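Local coordinates for protein polyketide biosynthesis cytochrome P450 PksS (Bacillus subtilis, PDB 4YZR) that acts as a haem-dependent cytochrome P450 monooxygenase in making the antibiotic polyketide bacillaene, with dihydrobacillaene as its substrate, at residues 18-21 / 22-26; 350-353 / 354-357. All coordinates share one frame; numbering follows the deposited sequence.

Contact 1: 18-21 / 22-26; sequences FSVL and GRFRE
Val20 and Phe24, one helical turn apart, carry the side-chain part of this local contact within helix 17-27, which corresponds to the A helix of the P450 fold. The backbone supplies the ladder. Four successive i to i+4 hydrogen bonds run through it, among them Gly22 N to Phe18 O at 2.9 Å and Arg23 N to Ser19 O at 3.0 Å. The straightest is Phe24 N to Val20 O, at 3.1 Å with an N-H...O angle of 172°; Arg25 N to Leu21 O, at 2.9 Å, continues the pattern.

The same pair of residues, Val20 and Phe24, makes the apolar contact. Val20 turns CG1 anti to its own backbone N (chi1 172°), which sets this methyl 4.0 Å from Phe24 CD2, with CE2 just beyond. The two side chains lie side by side and point the same way. Val20 O comes in at the edge of the phenyl ring, near its plane, 3.3 Å from CD2, so one carbonyl both receives the amide of Phe24 and borders its ring.

Arg23 lies back along the same turn: its CB is 3.6 Å from Ser19 O, and a bend at chi3 (80°) brings the guanidinium back with one face over Val20 CA. Its NH2 forms a salt bridge to Glu12, whereas Arg25, also bent at chi3, sends its NH1 to a different partner, Ser319 O.

Helix 11-15 packs on Val20 and Leu21 through Phe13, while Leu46 of strand 42-47 touches Leu21 and Phe24, and His31 of strand 30-35 meets the Phe24 ring.

Contact 2: 350-353 / 354-357; sequences HFCL and GAPL. With HEM (protoporphyrin IX containing Fe), chain C.
Cys352 and Ala355 meet at the end of the cysteine-ligand loop, the P450 signature FxxGxxxCxG, just where helix 355-372 (the L helix of the fold) begins. The first shell is the haem itself. Cys352 SG binds the iron at 2.3 Å; with SG anti to the backbone N (chi1 -179°), the sulfur rises to the metal while staying close to the following turn. A bound histidine lies about 4 Å from the Cys352 side chain and is probably the ligand on the far face. Gly354, with no side chain to intervene, lays its CA 3.5 Å from HEM C3C, and Leu353 brings CB to 3.7 Å from the methyl HEM CMD. His350 ND1 donates to the propionate oxygen HEM O1D at 2.7 Å, nearly straight at 170°, with the acceptor in the plane of the imidazole ring.

A type I turn from Cys352 to Ala355 sets Cys352, Leu353 and Gly354 against the porphyrin. Its closing bond, Ala355 N to Cys352 O, is weak at 3.4 Å, and Ala355 N also sits 3.4 Å from Cys352 SG. Gly354 is the N-cap, so the amino end of the helix lies beside the sulfur and would be expected to polarise it.

Farther out, Cys352 pairs by backbone hydrogen bonds with Phe345, the first residue of the signature. Arg103 NH1 serves both Phe351 O and the haem, and His99, also bonded to the haem, meets the His350 ring edge-to-face. The Phe351 ring reaches along the turn to Ala355 and meets it obliquely, Phe351 CE2 lying 3.9 Å from Ala355 CB.

From the N terminus the chain enters contact 1 almost at once, within helix 17-27. It enters contact 2 only after most of the helices, the short strands between 295 and 315, helix 317-320 and the loop that follows. The two contacts come in series: neither nests in nor crosses the other, and each closes nothing longer than a turn of its own backbone. Contact 1 belongs to the outer part of the fold, holding together one early helix whose buried side chains face strands 30-35 and 42-47; contact 2 joins the haem-bearing loop to helix 355-372 in the core. Their centres are 26 Å apart and their nearest atoms about 16 Å.

Contact 1: 18-21 / 22-26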
loop_
_atom_site.group_PDB
_atom_site.type_symbol
_atom_site.label_atom_id
_atom_site.label_comp_id
_atom_site.label_asym_id
_atom_site.label_seq_id
_atom_site.Cartn_x
_atom_site.Cartn_y
_atom_site.Cartn_z
ATOM N N PHE A 18 -6.470 -14.385 3.507
ATOM C CA PHE A 18 -5.855 -15.232 2.483
ATOM C C PHE A 18 -6.620 -16.516 2.382
ATOM O O PHE A 18 -6.885 -17.042 1.302
ATOM C CB PHE A 18 -4.417 -15.469 2.723
ATOM C CG PHE A 18 -3.653 -14.206 2.774
ATOM C CD1 PHE A 18 -3.446 -13.468 3.919
ATOM C CD2 PHE A 18 -3.131 -13.687 1.565
ATOM C CE1 PHE A 18 -2.769 -12.275 3.876
ATOM C CE2 PHE A 18 -2.419 -12.479 1.571
ATOM C CZ PHE A 18 -2.242 -11.779 2.688
ATOM N N SER A 19 -7.055 -17.035 3.541
ATOM C CA SER A 19 -7.764 -18.326 3.464
ATOM C C SER A 19 -9.199 -18.120 2.925
ATOM O O SER A 19 -9.670 -18.940 2.153
ATOM C CB SER A 19 -7.784 -19.105 4.800
ATOM O OG SER A 19 -8.881 -19.976 4.927
ATOM N N VAL A 20 -9.815 -17.009 3.215
ATOM C CA VAL A 20 -11.128 -16.742 2.654
ATOM C C VAL A 20 -11.034 -16.582 1.131
ATOM O O VAL A 20 -11.779 -17.149 0.321
ATOM C CB VAL A 20 -11.783 -15.484 3.272
ATOM C CG1 VAL A 20 -13.039 -15.088 2.582
ATOM C CG2 VAL A 20 -12.082 -15.752 4.761
ATOM N N LEU A 21 -10.153 -15.651 0.700
ATOM C CA LEU A 21 -10.026 -15.387 -0.734
ATOM C C LEU A 21 -9.584 -16.668 -1.511
ATOM O O LEU A 21 -10.006 -16.887 -2.631
ATOM C CB LEU A 21 -9.057 -14.253 -0.998
ATOM C CG LEU A 21 -9.400 -12.873 -0.462
ATOM C CD1 LEU A 21 -8.255 -11.918 -0.756
ATOM C CD2 LEU A 21 -10.677 -12.440 -1.094
ATOM N N GLY A 22 -8.760 -17.475 -0.878
ATOM C CA GLY A 22 -8.301 -18.737 -1.477
ATOM C C GLY A 22 -9.437 -19.731 -1.677
ATOM O O GLY A 22 -9.473 -20.466 -2.691
ATOM N N ARG A 23 -10.328 -19.785 -0.692
ATOM C CA ARG A 23 -11.489 -20.703 -0.826
ATOM C C ARG A 23 -12.357 -20.245 -1.934
ATOM O O ARG A 23 -12.775 -21.019 -2.753
ATOM C CB ARG A 23 -12.246 -20.782 0.502
ATOM C CG ARG A 23 -13.614 -21.439 0.294
ATOM C CD ARG A 23 -14.329 -21.718 1.604
ATOM N NE ARG A 23 -14.943 -20.474 2.081
ATOM C CZ ARG A 23 -14.575 -19.773 3.174
ATOM N NH1 ARG A 23 -13.538 -20.137 3.937
ATOM N NH2 ARG A 23 -15.256 -18.663 3.498
ATOM N N PHE A 24 -12.624 -18.930 -2.085
ATOM C CA PHE A 24 -13.330 -18.401 -3.207
ATOM C C PHE A 24 -12.613 -18.684 -4.525
ATOM O O PHE A 24 -13.274 -19.050 -5.512
ATOM C CB PHE A 24 -13.640 -16.870 -3.057
ATOM C CG PHE A 24 -14.859 -16.618 -2.194
ATOM C CD1 PHE A 24 -16.090 -16.635 -2.782
ATOM C CD2 PHE A 24 -14.760 -16.367 -0.851
ATOM C CE1 PHE A 24 -17.240 -16.415 -2.010
ATOM C CE2 PHE A 24 -15.940 -16.105 -0.080
ATOM C CZ PHE A 24 -17.143 -16.166 -0.678
ATOM N N ARG A 25 -11.313 -18.570 -4.552
ATOM C CA ARG A 25 -10.590 -18.824 -5.780
ATOM C C ARG A 25 -10.855 -20.260 -6.268
ATOM O O ARG A 25 -11.027 -20.486 -7.390
ATOM C CB ARG A 25 -9.084 -18.625 -5.567
ATOM C CG ARG A 25 -8.320 -18.596 -6.897
ATOM C CD ARG A 25 -6.796 -18.527 -6.773
ATOM N NE ARG A 25 -6.340 -19.750 -6.143
ATOM C CZ ARG A 25 -5.735 -19.847 -4.990
ATOM N NH1 ARG A 25 -5.352 -18.788 -4.294
ATOM N NH2 ARG A 25 -5.524 -21.025 -4.490
ATOM N N GLU A 26 -10.850 -21.197 -5.348
ATOM C CA GLU A 26 -11.051 -22.634 -5.715
ATOM C C GLU A 26 -12.487 -22.936 -5.958
ATOM O O GLU A 26 -12.727 -23.757 -6.843
ATOM C CB GLU A 26 -10.570 -23.435 -4.583
ATOM C CG GLU A 26 -9.085 -23.392 -4.327
ATOM C CD GLU A 26 -8.682 -23.975 -2.967
ATOM O OE1 GLU A 26 -9.558 -24.183 -2.077
ATOM O OE2 GLU A 26 -7.464 -24.184 -2.731
#

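Contact 2: 350-353 / 354-357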
loop_
_atom_site.group_PDB
_atom_site.type_symbol
_atom_site.label_atom_id
_atom_site.label_comp_id
_atom_site.label_asym_id
_atom_site.label_seq_id
_atom_site.Cartn_x
_atom_site.Cartn_y
_atom_site.Cartn_z
ATOM N N HIS A 350 -2.607 1.851 -13.684
ATOM C CA HIS A 350 -2.549 2.360 -12.319
ATOM C C HIS A 350 -1.463 1.583 -11.502
ATOM O O HIS A 350 -1.491 1.768 -10.261
ATOM C CB HIS A 350 -3.833 2.357 -11.662
ATOM C CG HIS A 350 -4.857 3.237 -12.324
ATOM N ND1 HIS A 350 -4.914 4.582 -12.089
ATOM C CD2 HIS A 350 -5.835 2.966 -13.229
ATOM C CE1 HIS A 350 -5.929 5.121 -12.797
ATOM N NE2 HIS A 350 -6.471 4.162 -13.474
ATOM N N PHE A 351 -0.562 0.893 -12.132
ATOM C CA PHE A 351 0.476 0.187 -11.410
ATOM C C PHE A 351 1.158 1.187 -10.458
ATOM O O PHE A 351 1.573 2.311 -10.829
ATOM C CB PHE A 351 1.503 -0.352 -12.406
ATOM C CG PHE A 351 2.655 -1.073 -11.785
ATOM C CD1 PHE A 351 2.566 -2.415 -11.490
ATOM C CD2 PHE A 351 3.764 -0.424 -11.369
ATOM C CE1 PHE A 351 3.600 -3.057 -10.869
ATOM C CE2 PHE A 351 4.784 -1.059 -10.718
ATOM C CZ PHE A 351 4.738 -2.395 -10.487
ATOM N N CYS A 352 1.454 0.710 -9.242
ATOM C CA CYS A 352 1.968 1.610 -8.215
ATOM C C CYS A 352 3.109 2.441 -8.635
ATOM O O CYS A 352 4.167 2.010 -8.945
ATOM C CB CYS A 352 2.372 0.721 -7.041
ATOM S SG CYS A 352 3.028 1.661 -5.628
ATOM N N LEU A 353 2.920 3.741 -8.487
ATOM C CA LEU A 353 3.955 4.745 -8.728
ATOM C C LEU A 353 5.099 4.662 -7.770
ATOM O O LEU A 353 6.231 4.923 -8.088
ATOM C CB LEU A 353 3.313 6.119 -8.682
ATOM C CG LEU A 353 4.254 7.334 -8.958
ATOM C CD1 LEU A 353 4.607 7.384 -10.419
ATOM C CD2 LEU A 353 3.581 8.567 -8.440
ATOM N N GLY A 354 4.767 4.320 -6.556
ATOM C CA GLY A 354 5.771 4.275 -5.466
ATOM C C GLY A 354 6.507 2.986 -5.349
ATOM O O GLY A 354 7.316 2.835 -4.431
ATOM N N ALA A 355 6.311 2.056 -6.256
ATOM C CA ALA A 355 6.942 0.709 -6.144
ATOM C C ALA A 355 8.424 0.785 -5.927
ATOM O O ALA A 355 8.933 0.072 -5.064
ATOM C CB ALA A 355 6.575 -0.182 -7.338
ATOM N N PRO A 356 9.185 1.690 -6.602
ATOM C CA PRO A 356 10.616 1.623 -6.341
ATOM C C PRO A 356 10.948 2.062 -4.921
ATOM O O PRO A 356 11.918 1.590 -4.312
ATOM C CB PRO A 356 11.202 2.642 -7.371
ATOM C CG PRO A 356 10.071 2.970 -8.252
ATOM C CD PRO A 356 8.800 2.496 -7.776
ATOM N N LEU A 357 10.163 2.969 -4.356
ATOM C CA LEU A 357 10.414 3.443 -3.001
ATOM C C LEU A 357 10.014 2.397 -1.991
ATOM O O LEU A 357 10.753 2.139 -1.061
ATOM C CB LEU A 357 9.639 4.755 -2.741
ATOM C CG LEU A 357 9.811 5.306 -1.339
ATOM C CD1 LEU A 357 11.273 5.587 -1.019
ATOM C CD2 LEU A 357 9.042 6.648 -1.314
HETATM C CHA HEM C . -1.130 2.569 -6.744
HETATM C CHB HEM C . 0.267 -0.995 -3.795
HETATM C CHC HEM C . 3.516 1.991 -1.752
HETATM C CHD HEM C . 1.987 5.539 -4.597
HETATM C C1A HEM C . -1.056 1.349 -6.113
HETATM C C2A HEM C . -1.802 0.122 -6.425
HETATM C C3A HEM C . -1.453 -0.810 -5.575
HETATM C C4A HEM C . -0.386 -0.259 -4.735
HETATM C CMA HEM C . -2.028 -2.163 -5.432
HETATM C CAA HEM C . -2.922 0.038 -7.470
HETATM C CBA HEM C . -4.238 0.338 -6.914
HETATM C CGA HEM C . -5.498 0.232 -7.877
HETATM O O1A HEM C . -6.606 0.350 -7.248
HETATM O O2A HEM C . -5.226 0.007 -8.997
HETATM C C1B HEM C . 1.269 -0.488 -2.970
HETATM C C2B HEM C . 2.020 -1.223 -2.007
HETATM C C3B HEM C . 2.938 -0.426 -1.408
HETATM C C4B HEM C . 2.754 0.882 -2.039
HETATM C CMB HEM C . 1.774 -2.641 -1.766
HETATM C CAB HEM C . 3.924 -0.671 -0.370
HETATM C CBB HEM C . 4.342 -1.858 -0.106
HETATM C C1C HEM C . 3.453 3.226 -2.341
HETATM C C2C HEM C . 4.211 4.381 -2.055
HETATM C C3C HEM C . 3.775 5.421 -2.878
HETATM C C4C HEM C . 2.699 4.876 -3.642
HETATM C CMC HEM C . 5.390 4.332 -1.120
HETATM C CAC HEM C . 4.259 6.789 -2.958
HETATM C CBC HEM C . 4.807 7.413 -1.980
HETATM C C1D HEM C . 0.994 5.079 -5.429
HETATM C C2D HEM C . 0.261 5.894 -6.367
HETATM C C3D HEM C . -0.603 5.037 -6.986
HETATM C C4D HEM C . -0.393 3.686 -6.428
HETATM C CMD HEM C . 0.482 7.360 -6.668
HETATM C CAD HEM C . -1.580 5.351 -8.089
HETATM C CBD HEM C . -0.987 5.175 -9.452
HETATM C CGD HEM C . -1.900 5.590 -10.647
HETATM O O1D HEM C . -3.106 5.690 -10.394
HETATM O O2D HEM C . -1.327 5.720 -11.746
HETATM N NA HEM C . -0.157 1.021 -5.149
HETATM N NB HEM C . 1.787 0.787 -2.990
HETATM N NC HEM C . 2.556 3.543 -3.323
HETATM N ND HEM C . 0.586 3.767 -5.447
HETATM FE FE HEM C . 1.234 2.274 -4.284
#